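PDB 5GV0: lysosome-associated membrane glycoprotein 1 from Mus musculus, which is a heavily glycosylated lysosomal membrane protein whose luminal domains, including the membrane-proximal one described here, probably take part in LAMP-1 self-assembly. Local coordinates for residues 66-72 against 86-92; 105-111 against 125-129. All coordinates share one frame; numbering follows the deposited sequence.

Contact 1 (66-72 against 86-92). With NAG (2-acetamido-2-deoxy-beta-D-glucopyranose), chain E; SO4 (sulfate ion), chain B.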
ATOM      1  N   ASN A  66       2.009  17.119   2.142  1.00 20.00           N
ATOM      2  CA  ASN A  66       2.532  17.149   0.778  1.00 23.08           C
ATOM      3  C   ASN A  66       2.254  15.901  -0.048  1.00 20.33           C
ATOM      4  O   ASN A  66       2.668  15.815  -1.203  1.00 19.34           O
ATOM      5  CB  ASN A  66       4.043  17.387   0.807  1.00 24.85           C
ATOM      6  CG  ASN A  66       4.403  18.823   1.127  1.00 40.49           C
ATOM      7  OD1 ASN A  66       5.025  19.107   2.150  1.00 43.65           O
ATOM      8  ND2 ASN A  66       4.016  19.740   0.246  1.00 45.17           N
ATOM      9  N   ARG A  67       1.542  14.939   0.527  1.00 17.89           N
ATOM     10  CA  ARG A  67       1.441  13.631  -0.105  1.00 16.68           C
ATOM     11  C   ARG A  67       0.254  12.837   0.408  1.00 14.88           C
ATOM     12  O   ARG A  67      -0.019  12.824   1.606  1.00 16.79           O
ATOM     13  CB  ARG A  67       2.729  12.847   0.141  1.00 16.88           C
ATOM     14  CG  ARG A  67       2.815  11.499  -0.547  1.00 29.79           C
ATOM     15  CD  ARG A  67       3.489  10.492   0.369  1.00 45.11           C
ATOM     16  NE  ARG A  67       2.555   9.987   1.366  1.00 38.42           N
ATOM     17  CZ  ARG A  67       2.860   9.742   2.636  1.00 32.75           C
ATOM     18  NH1 ARG A  67       4.089   9.955   3.096  1.00 31.26           N
ATOM     19  NH2 ARG A  67       1.923   9.282   3.449  1.00 20.77           N
ATOM     20  N   ALA A  68      -0.449  12.171  -0.502  1.00 14.28           N
ATOM     21  CA  ALA A  68      -1.485  11.230  -0.117  1.00 11.94           C
ATOM     22  C   ALA A  68      -1.326   9.951  -0.913  1.00 11.99           C
ATOM     23  O   ALA A  68      -1.292   9.978  -2.146  1.00 14.54           O
ATOM     24  CB  ALA A  68      -2.873  11.830  -0.328  1.00 15.41           C
ATOM     25  N   LEU A  69      -1.209   8.838  -0.200  1.00 10.80           N
ATOM     26  CA  LEU A  69      -1.090   7.521  -0.812  1.00 10.54           C
ATOM     27  C   LEU A  69      -2.299   6.681  -0.472  1.00 11.17           C
ATOM     28  O   LEU A  69      -2.598   6.499   0.707  1.00 10.66           O
ATOM     29  CB  LEU A  69       0.171   6.812  -0.323  1.00 10.27           C
ATOM     30  CG  LEU A  69       0.292   5.337  -0.733  1.00 11.37           C
ATOM     31  CD1 LEU A  69       0.565   5.208  -2.225  1.00 12.79           C
ATOM     32  CD2 LEU A  69       1.386   4.636   0.077  1.00 16.15           C
ATOM     33  N   GLU A  70      -2.981   6.149  -1.485  1.00  9.10           N
ATOM     34  CA  GLU A  70      -4.098   5.243  -1.219  1.00 10.20           C
ATOM     35  C   GLU A  70      -3.821   3.879  -1.811  1.00 10.42           C
ATOM     36  O   GLU A  70      -3.464   3.744  -2.988  1.00 11.15           O
ATOM     37  CB  GLU A  70      -5.421   5.780  -1.761  1.00 10.53           C
ATOM     38  CG  GLU A  70      -6.615   4.876  -1.387  1.00 12.25           C
ATOM     39  CD  GLU A  70      -7.943   5.458  -1.813  1.00 15.83           C
ATOM     40  OE1 GLU A  70      -8.216   5.473  -3.028  1.00 18.79           O
ATOM     41  OE2 GLU A  70      -8.710   5.904  -0.932  1.00 18.96           O
ATOM     42  N   LEU A  71      -3.982   2.866  -0.974  1.00  9.71           N
ATOM     43  CA  LEU A  71      -3.887   1.478  -1.391  1.00  8.48           C
ATOM     44  C   LEU A  71      -5.292   0.947  -1.550  1.00 10.52           C
ATOM     45  O   LEU A  71      -6.153   1.167  -0.687  1.00 11.98           O
ATOM     46  CB  LEU A  71      -3.126   0.646  -0.368  1.00 10.85           C
ATOM     47  CG  LEU A  71      -1.754   1.165   0.034  1.00 13.24           C
ATOM     48  CD1 LEU A  71      -1.123   0.217   1.037  1.00 17.17           C
ATOM     49  CD2 LEU A  71      -0.877   1.333  -1.195  1.00 14.35           C
ATOM     50  N   GLN A  72      -5.538   0.254  -2.651  1.00  9.64           N
ATOM     51  CA  GLN A  72      -6.841  -0.340  -2.897  1.00 11.57           C
ATOM     52  C   GLN A  72      -6.695  -1.844  -2.965  1.00 10.34           C
ATOM     53  O   GLN A  72      -5.848  -2.358  -3.690  1.00 10.92           O
ATOM     54  CB  GLN A  72      -7.454   0.209  -4.188  1.00 10.95           C
ATOM     55  CG  GLN A  72      -7.548   1.720  -4.203  1.00 14.91           C
ATOM     56  CD  GLN A  72      -8.577   2.251  -5.179  1.00 22.20           C
ATOM     57  OE1 GLN A  72      -9.008   1.551  -6.092  1.00 24.33           O
ATOM     58  NE2 GLN A  72      -8.982   3.500  -4.983  1.00 24.81           N
ATOM     59  N   GLY A  86      -4.668  -1.787  -6.478  1.00  9.99           N
ATOM     60  CA  GLY A  86      -4.481  -0.433  -6.947  1.00 11.49           C
ATOM     61  C   GLY A  86      -3.674   0.455  -6.030  1.00 11.29           C
ATOM     62  O   GLY A  86      -3.659   0.264  -4.819  1.00 10.15           O
ATOM     63  N   VAL A  87      -3.001   1.431  -6.630  1.00  9.54           N
ATOM     64  CA  VAL A  87      -2.295   2.471  -5.901  1.00  9.77           C
ATOM     65  C   VAL A  87      -2.638   3.829  -6.507  1.00 14.84           C
ATOM     66  O   VAL A  87      -2.646   3.981  -7.732  1.00 11.03           O
ATOM     67  CB  VAL A  87      -0.764   2.255  -5.949  1.00 10.79           C
ATOM     68  CG1 VAL A  87      -0.003   3.537  -5.574  1.00 13.94           C
ATOM     69  CG2 VAL A  87      -0.369   1.095  -5.050  1.00 11.14           C
ATOM     70  N   ARG A  88      -2.944   4.797  -5.648  1.00 12.06           N
ATOM     71  CA  ARG A  88      -3.131   6.186  -6.058  1.00 12.15           C
ATOM     72  C   ARG A  88      -2.202   7.058  -5.240  1.00 14.01           C
ATOM     73  O   ARG A  88      -2.162   6.937  -4.018  1.00 13.72           O
ATOM     74  CB  ARG A  88      -4.575   6.662  -5.846  1.00 18.32           C
ATOM     75  CG  ARG A  88      -5.642   5.889  -6.581  1.00 23.44           C
ATOM     76  CD  ARG A  88      -6.920   6.719  -6.708  1.00 23.32           C
ATOM     77  NE  ARG A  88      -7.679   6.814  -5.462  1.00 21.74           N
ATOM     78  CZ  ARG A  88      -8.682   7.666  -5.270  1.00 26.96           C
ATOM     79  NH1 ARG A  88      -9.028   8.511  -6.233  1.00 25.85           N
ATOM     80  NH2 ARG A  88      -9.332   7.684  -4.114  1.00 23.76           N
ATOM     81  N   LEU A  89      -1.473   7.946  -5.903  1.00 12.44           N
ATOM     82  CA  LEU A  89      -0.596   8.870  -5.205  1.00 12.63           C
ATOM     83  C   LEU A  89      -0.829  10.303  -5.660  1.00 13.98           C
ATOM     84  O   LEU A  89      -0.761  10.599  -6.851  1.00 14.90           O
ATOM     85  CB  LEU A  89       0.868   8.482  -5.432  1.00 12.72           C
ATOM     86  CG  LEU A  89       1.913   9.435  -4.847  1.00 14.34           C
ATOM     87  CD1 LEU A  89       1.930   9.368  -3.326  1.00 14.61           C
ATOM     88  CD2 LEU A  89       3.287   9.128  -5.417  1.00 15.54           C
ATOM     89  N   ASN A  90      -1.120  11.186  -4.708  1.00 11.77           N
ATOM     90  CA  ASN A  90      -1.083  12.624  -4.949  1.00 14.09           C
ATOM     91  C   ASN A  90       0.155  13.173  -4.271  1.00 13.44           C
ATOM     92  O   ASN A  90       0.416  12.848  -3.113  1.00 14.95           O
ATOM     93  CB  ASN A  90      -2.317  13.336  -4.387  1.00 14.52           C
ATOM     94  CG  ASN A  90      -3.581  13.052  -5.167  1.00 11.69           C
ATOM     95  OD1 ASN A  90      -3.553  12.494  -6.265  1.00 19.00           O
ATOM     96  ND2 ASN A  90      -4.711  13.451  -4.589  1.00 16.49           N
ATOM     97  N   MET A  91       0.919  14.010  -4.958  1.00 13.24           N
ATOM     98  CA  MET A  91       2.118  14.527  -4.322  1.00 13.26           C
ATOM     99  C   MET A  91       2.465  15.931  -4.774  1.00 14.38           C
ATOM    100  O   MET A  91       2.210  16.310  -5.913  1.00 15.02           O
ATOM    101  CB  MET A  91       3.284  13.582  -4.598  1.00 20.99           C
ATOM    102  CG  MET A  91       4.477  13.793  -3.698  1.00 21.92           C
ATOM    103  SD  MET A  91       5.593  12.384  -3.796  1.00 29.28           S
ATOM    104  CE  MET A  91       6.463  12.558  -2.243  1.00 27.67           C
ATOM    105  N   THR A  92       3.055  16.705  -3.869  1.00 15.84           N
ATOM    106  CA  THR A  92       3.648  17.978  -4.240  1.00 17.66           C
ATOM    107  C   THR A  92       5.154  17.928  -3.974  1.00 20.50           C
ATOM    108  O   THR A  92       5.588  17.692  -2.846  1.00 19.98           O
ATOM    109  CB  THR A  92       3.013  19.149  -3.476  1.00 18.46           C
ATOM    110  OG1 THR A  92       1.649  19.300  -3.885  1.00 24.10           O
ATOM    111  CG2 THR A  92       3.761  20.440  -3.773  1.00 22.87           C
TER
HETATM  112  C1  NAG E 404      -6.006  13.262  -5.181  1.00 18.85           C
HETATM  113  C2  NAG E 404      -6.861  12.374  -4.278  1.00 19.74           C
HETATM  114  C3  NAG E 404      -8.268  12.230  -4.854  1.00 24.39           C
HETATM  115  C4  NAG E 404      -8.872  13.600  -5.138  1.00 37.13           C
HETATM  116  C5  NAG E 404      -7.924  14.415  -6.010  1.00 26.92           C
HETATM  117  C6  NAG E 404      -8.410  15.826  -6.250  1.00 35.64           C
HETATM  118  C7  NAG E 404      -5.827  10.595  -2.931  1.00 23.98           C
HETATM  119  C8  NAG E 404      -5.193   9.238  -2.956  1.00 23.44           C
HETATM  120  N2  NAG E 404      -6.241  11.070  -4.111  1.00 19.87           N
HETATM  121  O3  NAG E 404      -9.082  11.537  -3.916  1.00 26.66           O
HETATM  122  O4  NAG E 404     -10.116  13.452  -5.813  1.00 37.28           O
HETATM  123  O5  NAG E 404      -6.649  14.518  -5.362  1.00 24.46           O
HETATM  124  O6  NAG E 404      -8.332  16.608  -5.066  1.00 47.24           O
HETATM  125  O7  NAG E 404      -5.966  11.230  -1.890  1.00 27.32           O
HETATM  126  S   SO4 B 401     -12.276  10.185  -4.793  1.00 27.92           S
HETATM  127  O1  SO4 B 401     -12.233   9.187  -3.726  1.00 37.49           O
HETATM  128  O2  SO4 B 401     -13.333   9.831  -5.735  1.00 34.92           O
HETATM  129  O3  SO4 B 401     -12.547  11.503  -4.227  1.00 44.64           O
HETATM  130  O4  SO4 B 401     -10.992  10.215  -5.491  1.00 36.42           O
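Strands 67-72 and 86-92 are the two arms of an antiparallel beta hairpin, their short axes 4.7 Å apart at 176°; the hydrogen-bonded pairs Ala-68 with Asn-90 and Glu-70 with Arg-88 set the register. On the glycan-bearing face, Arg-88 comes side-on to Glu-70, NE and NH2 both donating to OE1, at 2.8 and 2.7 Å. Gln-72 NE2, 2.9 Å from OE1, donates from the opposite side of the carboxylate plane; all three donors stand well out of that plane, while OE1 lies near the guanidinium plane. At another edge, NH1 donates to O4 of a sulfate ion, probably from the crystallisation liquor. Over one guanidinium face lies the acetamido group of the sugar that Asn-90 ND2 carries; its methyl C8 rests 3.7 Å from Glu-70 CB. Asn-90 OD1 is held by Ser-102. On the other face, Leu-69 CD1 meets Val-87 CG1 at 3.8 Å, and Arg-67, with CG anti to its N (chi1 -176°), lays CG 3.6 Å from Leu-89 CD1 before its guanidinium reaches Asp-47. Leu-25 and Leu-135 pack against this side. One polar, glycosylated face and one largely apolar, buried face mark an amphipathic hairpin, as in the beta-prism fold of LAMP luminal domains.

Contact 2 (105-111 against 125-129). With NAG (2-acetamido-2-deoxy-beta-D-glucopyranose), chain D.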
ATOM      1  N   ASN A 105      -2.209   3.376 -10.591  1.00  8.29           N
ATOM      2  CA  ASN A 105      -2.295   2.142 -11.365  1.00  8.01           C
ATOM      3  C   ASN A 105      -3.281   1.238 -10.668  1.00  8.59           C
ATOM      4  O   ASN A 105      -3.050   0.850  -9.520  1.00  9.87           O
ATOM      5  CB  ASN A 105      -0.925   1.461 -11.498  1.00  8.97           C
ATOM      6  CG  ASN A 105      -0.937   0.307 -12.494  1.00  7.86           C
ATOM      7  OD1 ASN A 105      -1.964  -0.327 -12.721  1.00  9.39           O
ATOM      8  ND2 ASN A 105       0.215   0.039 -13.112  1.00  8.44           N
ATOM      9  N   HIS A 106      -4.389   0.935 -11.336  1.00 10.43           N
ATOM     10  CA  HIS A 106      -5.434   0.109 -10.735  1.00 11.03           C
ATOM     11  C   HIS A 106      -5.490  -1.262 -11.382  1.00 10.10           C
ATOM     12  O   HIS A 106      -6.531  -1.920 -11.380  1.00 11.22           O
ATOM     13  CB  HIS A 106      -6.791   0.810 -10.842  1.00 10.27           C
ATOM     14  CG  HIS A 106      -6.839   2.116 -10.118  1.00 15.26           C
ATOM     15  ND1 HIS A 106      -7.044   2.203  -8.758  1.00 22.80           N
ATOM     16  CD2 HIS A 106      -6.678   3.387 -10.556  1.00 19.50           C
ATOM     17  CE1 HIS A 106      -7.021   3.472  -8.392  1.00 25.49           C
ATOM     18  NE2 HIS A 106      -6.801   4.212  -9.465  1.00 20.04           N
ATOM     19  N   SER A 107      -4.347  -1.692 -11.910  1.00  8.72           N
ATOM     20  CA  SER A 107      -4.220  -3.011 -12.512  1.00  9.90           C
ATOM     21  C   SER A 107      -3.089  -3.803 -11.853  1.00 11.12           C
ATOM     22  O   SER A 107      -2.271  -4.440 -12.523  1.00 13.52           O
ATOM     23  CB  SER A 107      -3.989  -2.885 -14.018  1.00 11.56           C
ATOM     24  OG  SER A 107      -4.253  -4.112 -14.682  1.00 14.18           O
ATOM     25  N   LEU A 108      -3.041  -3.752 -10.529  1.00 10.15           N
ATOM     26  CA  LEU A 108      -2.013  -4.451  -9.770  1.00  9.66           C
ATOM     27  C   LEU A 108      -2.532  -5.777  -9.248  1.00 10.22           C
ATOM     28  O   LEU A 108      -3.738  -5.989  -9.142  1.00 10.28           O
ATOM     29  CB  LEU A 108      -1.540  -3.610  -8.590  1.00  9.73           C
ATOM     30  CG  LEU A 108      -1.120  -2.181  -8.906  1.00  8.97           C
ATOM     31  CD1 LEU A 108      -0.704  -1.469  -7.631  1.00  9.94           C
ATOM     32  CD2 LEU A 108       0.032  -2.158  -9.899  1.00 11.44           C
ATOM     33  N   LYS A 109      -1.606  -6.668  -8.913  1.00 12.18           N
ATOM     34  CA  LYS A 109      -1.953  -7.861  -8.157  1.00 13.05           C
ATOM     35  C   LYS A 109      -0.755  -8.265  -7.324  1.00 15.70           C
ATOM     36  O   LYS A 109       0.148  -8.968  -7.793  1.00 19.70           O
ATOM     37  CB  LYS A 109      -2.400  -9.008  -9.067  1.00 13.93           C
ATOM     38  CG  LYS A 109      -2.835 -10.244  -8.276  1.00 18.41           C
ATOM     39  CD  LYS A 109      -3.629 -11.230  -9.120  1.00 24.45           C
ATOM     40  CE  LYS A 109      -5.065 -10.769  -9.302  1.00 25.67           C
ATOM     41  NZ  LYS A 109      -5.883 -11.784 -10.027  1.00 27.53           N
ATOM     42  N   ALA A 110      -0.731  -7.775  -6.091  1.00 11.53           N
ATOM     43  CA  ALA A 110       0.347  -8.079  -5.169  1.00 11.87           C
ATOM     44  C   ALA A 110      -0.239  -8.347  -3.795  1.00 11.37           C
ATOM     45  O   ALA A 110      -1.441  -8.168  -3.584  1.00 12.72           O
ATOM     46  CB  ALA A 110       1.357  -6.926  -5.120  1.00 13.42           C
ATOM     47  N   LEU A 111       0.615  -8.789  -2.876  1.00 13.22           N
ATOM     48  CA  LEU A 111       0.215  -9.058  -1.495  1.00 11.62           C
ATOM     49  C   LEU A 111      -0.994 -10.000  -1.459  1.00 14.27           C
ATOM     50  O   LEU A 111      -1.906  -9.840  -0.651  1.00 13.43           O
ATOM     51  CB  LEU A 111      -0.093  -7.743  -0.760  1.00 11.05           C
ATOM     52  CG  LEU A 111       0.861  -6.562  -0.967  1.00 13.98           C
ATOM     53  CD1 LEU A 111       0.455  -5.379  -0.077  1.00 13.27           C
ATOM     54  CD2 LEU A 111       2.313  -6.962  -0.709  1.00 15.07           C
ATOM     55  N   GLU A 125       9.746  -6.015  -1.542  1.00 13.63           N
ATOM     56  CA  GLU A 125       9.153  -6.138  -2.872  1.00 14.81           C
ATOM     57  C   GLU A 125       8.956  -4.767  -3.489  1.00 14.85           C
ATOM     58  O   GLU A 125       8.309  -3.899  -2.908  1.00 15.98           O
ATOM     59  CB  GLU A 125       7.813  -6.878  -2.838  1.00 13.57           C
ATOM     60  CG  GLU A 125       7.250  -7.106  -4.248  1.00 17.39           C
ATOM     61  CD  GLU A 125       5.882  -7.755  -4.264  1.00 18.95           C
ATOM     62  OE1 GLU A 125       5.364  -8.087  -3.180  1.00 20.96           O
ATOM     63  OE2 GLU A 125       5.322  -7.931  -5.368  1.00 19.76           O
ATOM     64  N   HIS A 126       9.511  -4.579  -4.678  1.00 13.83           N
ATOM     65  CA  HIS A 126       9.356  -3.327  -5.394  1.00 12.80           C
ATOM     66  C   HIS A 126       8.206  -3.455  -6.373  1.00 14.41           C
ATOM     67  O   HIS A 126       8.348  -4.048  -7.441  1.00 16.78           O
ATOM     68  CB  HIS A 126      10.651  -2.964  -6.118  1.00 13.67           C
ATOM     69  CG  HIS A 126      11.847  -2.924  -5.219  1.00 18.44           C
ATOM     70  ND1 HIS A 126      12.081  -1.892  -4.339  1.00 31.81           N
ATOM     71  CD2 HIS A 126      12.874  -3.792  -5.063  1.00 33.16           C
ATOM     72  CE1 HIS A 126      13.203  -2.122  -3.679  1.00 25.94           C
ATOM     73  NE2 HIS A 126      13.704  -3.268  -4.100  1.00 30.81           N
ATOM     74  N   ILE A 127       7.055  -2.924  -5.989  1.00 11.06           N
ATOM     75  CA  ILE A 127       5.863  -3.038  -6.818  1.00 11.65           C
ATOM     76  C   ILE A 127       5.816  -1.918  -7.844  1.00 11.28           C
ATOM     77  O   ILE A 127       5.740  -0.744  -7.494  1.00 12.16           O
ATOM     78  CB  ILE A 127       4.585  -3.008  -5.973  1.00 10.81           C
ATOM     79  CG1 ILE A 127       4.593  -4.142  -4.947  1.00 12.49           C
ATOM     80  CG2 ILE A 127       3.362  -3.116  -6.876  1.00 12.43           C
ATOM     81  CD1 ILE A 127       3.423  -4.081  -3.968  1.00 13.72           C
ATOM     82  N   PHE A 128       5.881  -2.292  -9.118  1.00  9.89           N
ATOM     83  CA  PHE A 128       5.799  -1.339 -10.214  1.00  9.94           C
ATOM     84  C   PHE A 128       4.429  -0.668 -10.222  1.00  9.92           C
ATOM     85  O   PHE A 128       3.404  -1.343 -10.262  1.00 11.75           O
ATOM     86  CB  PHE A 128       6.064  -2.064 -11.543  1.00  9.92           C
ATOM     87  CG  PHE A 128       6.052  -1.180 -12.766  1.00 10.04           C
ATOM     88  CD1 PHE A 128       4.858  -0.785 -13.354  1.00 11.58           C
ATOM     89  CD2 PHE A 128       7.244  -0.807 -13.374  1.00 12.66           C
ATOM     90  CE1 PHE A 128       4.854   0.001 -14.498  1.00 13.10           C
ATOM     91  CE2 PHE A 128       7.244  -0.025 -14.526  1.00 13.26           C
ATOM     92  CZ  PHE A 128       6.048   0.377 -15.085  1.00 11.49           C
ATOM     93  N   VAL A 129       4.414   0.658 -10.166  1.00  9.11           N
ATOM     94  CA  VAL A 129       3.165   1.406 -10.303  1.00  9.01           C
ATOM     95  C   VAL A 129       3.163   2.128 -11.650  1.00  8.95           C
ATOM     96  O   VAL A 129       2.220   1.997 -12.428  1.00  9.85           O
ATOM     97  CB  VAL A 129       2.963   2.403  -9.143  1.00  9.47           C
ATOM     98  CG1 VAL A 129       1.690   3.201  -9.344  1.00  9.94           C
ATOM     99  CG2 VAL A 129       2.916   1.659  -7.809  1.00 11.12           C
TER
HETATM  100  C1  NAG D 403       0.289  -1.048 -14.056  1.00 10.87           C
HETATM  101  C2  NAG D 403       0.981  -0.774 -15.389  1.00 11.80           C
HETATM  102  C3  NAG D 403       0.868  -2.004 -16.281  1.00 13.43           C
HETATM  103  C4  NAG D 403       1.404  -3.235 -15.563  1.00 12.69           C
HETATM  104  C5  NAG D 403       0.729  -3.384 -14.201  1.00 12.30           C
HETATM  105  C6  NAG D 403       1.304  -4.511 -13.373  1.00 12.53           C
HETATM  106  C7  NAG D 403       1.110   1.528 -16.258  1.00 10.35           C
HETATM  107  C8  NAG D 403       0.387   2.608 -17.005  1.00 14.80           C
HETATM  108  N2  NAG D 403       0.428   0.391 -16.064  1.00 11.44           N
HETATM  109  O3  NAG D 403       1.580  -1.787 -17.492  1.00 19.13           O
HETATM  110  O4  NAG D 403       1.112  -4.391 -16.342  1.00 16.85           O
HETATM  111  O5  NAG D 403       0.895  -2.179 -13.436  1.00 11.60           O
HETATM  112  O6  NAG D 403       2.720  -4.420 -13.294  1.00 14.43           O
HETATM  113  O7  NAG D 403       2.254   1.687 -15.840  1.00 14.53           O
HETATM  114  O   HOH W   1       3.202  -9.710  -3.320  1.00 17.94           O
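Phe-128 turns the edge of its ring to the sugar carried by Asn-105: acetamido O7 lies in the ring plane, 3.4 Å from CE1. The Asn-105 amide is used along its own plane. ND2, covalently joined to C1 of the sugar, directs its N-H to Val-129 O at 2.9 Å, with an angle of 164° at the hydrogen and the acceptor only 5° out of the amide plane. On the other branch, OD1 accepts from Ser-107 N at 2.9 Å, closing an Asx turn. These two hydrogen bonds, one at each branch, fix the rotation of the amide, which chi1 of -170° places anti to the Asn-105 nitrogen, and so set the direction in which the sugar leaves.

Beside this polar end, Asn-105 CB packs on Val-129 CG1, and Leu-108 CD2 sits 3.5 Å from Phe-128 O and close to the sugar ring oxygen. Farther along, the apolar contact is carried by Ala-110 CB, 3.7 Å from Ile-127 CD1. Leu-111 CD2 reaches the same methyl more loosely. A water ties the far end: it accepts from Leu-111 N and donates to Glu-125 OE1 at 2.7 Å, linking the carboxylate to the backbone where the chain turns a corner.

No beta bridge joins the two segments; side chains, one side-chain-to-backbone bond and a water connect them. Segment 105-111 leads from strand 100-105 to strand 112-114 and bonds through its backbone to strand 81-92, whereas strand 125-128 pairs with strand 133-138 of the other sheet. Leu-84 of strand 81-92 touches both Leu-111 and Ile-127, and Tyr-119 of strand 118-121 adjoins Leu-111 and Glu-125.

Contact 1 closes along the chain before contact 2 opens, and their centres lie 13 Å apart. Strand 81-92, which supplies segment 86-92, is the bridge between them, since segment 105-111 bonds to it: Val-87 N lies 2.9 Å from Asn-105 O, a probable hydrogen bond that carries the six-stranded sheet on to the start of 105-111. Side chains continue the link, with Val-87 CG2 3.7 Å from Leu-108 CD1 and Arg-88 CG 3.3 Å from His-106 CE1. Contact 1 lies within one sheet, whereas contact 2 connects that sheet to the other through side chains and a water. Each includes an asparagine bearing an N-linked sugar, Asn-90 in contact 1 and Asn-105 in contact 2.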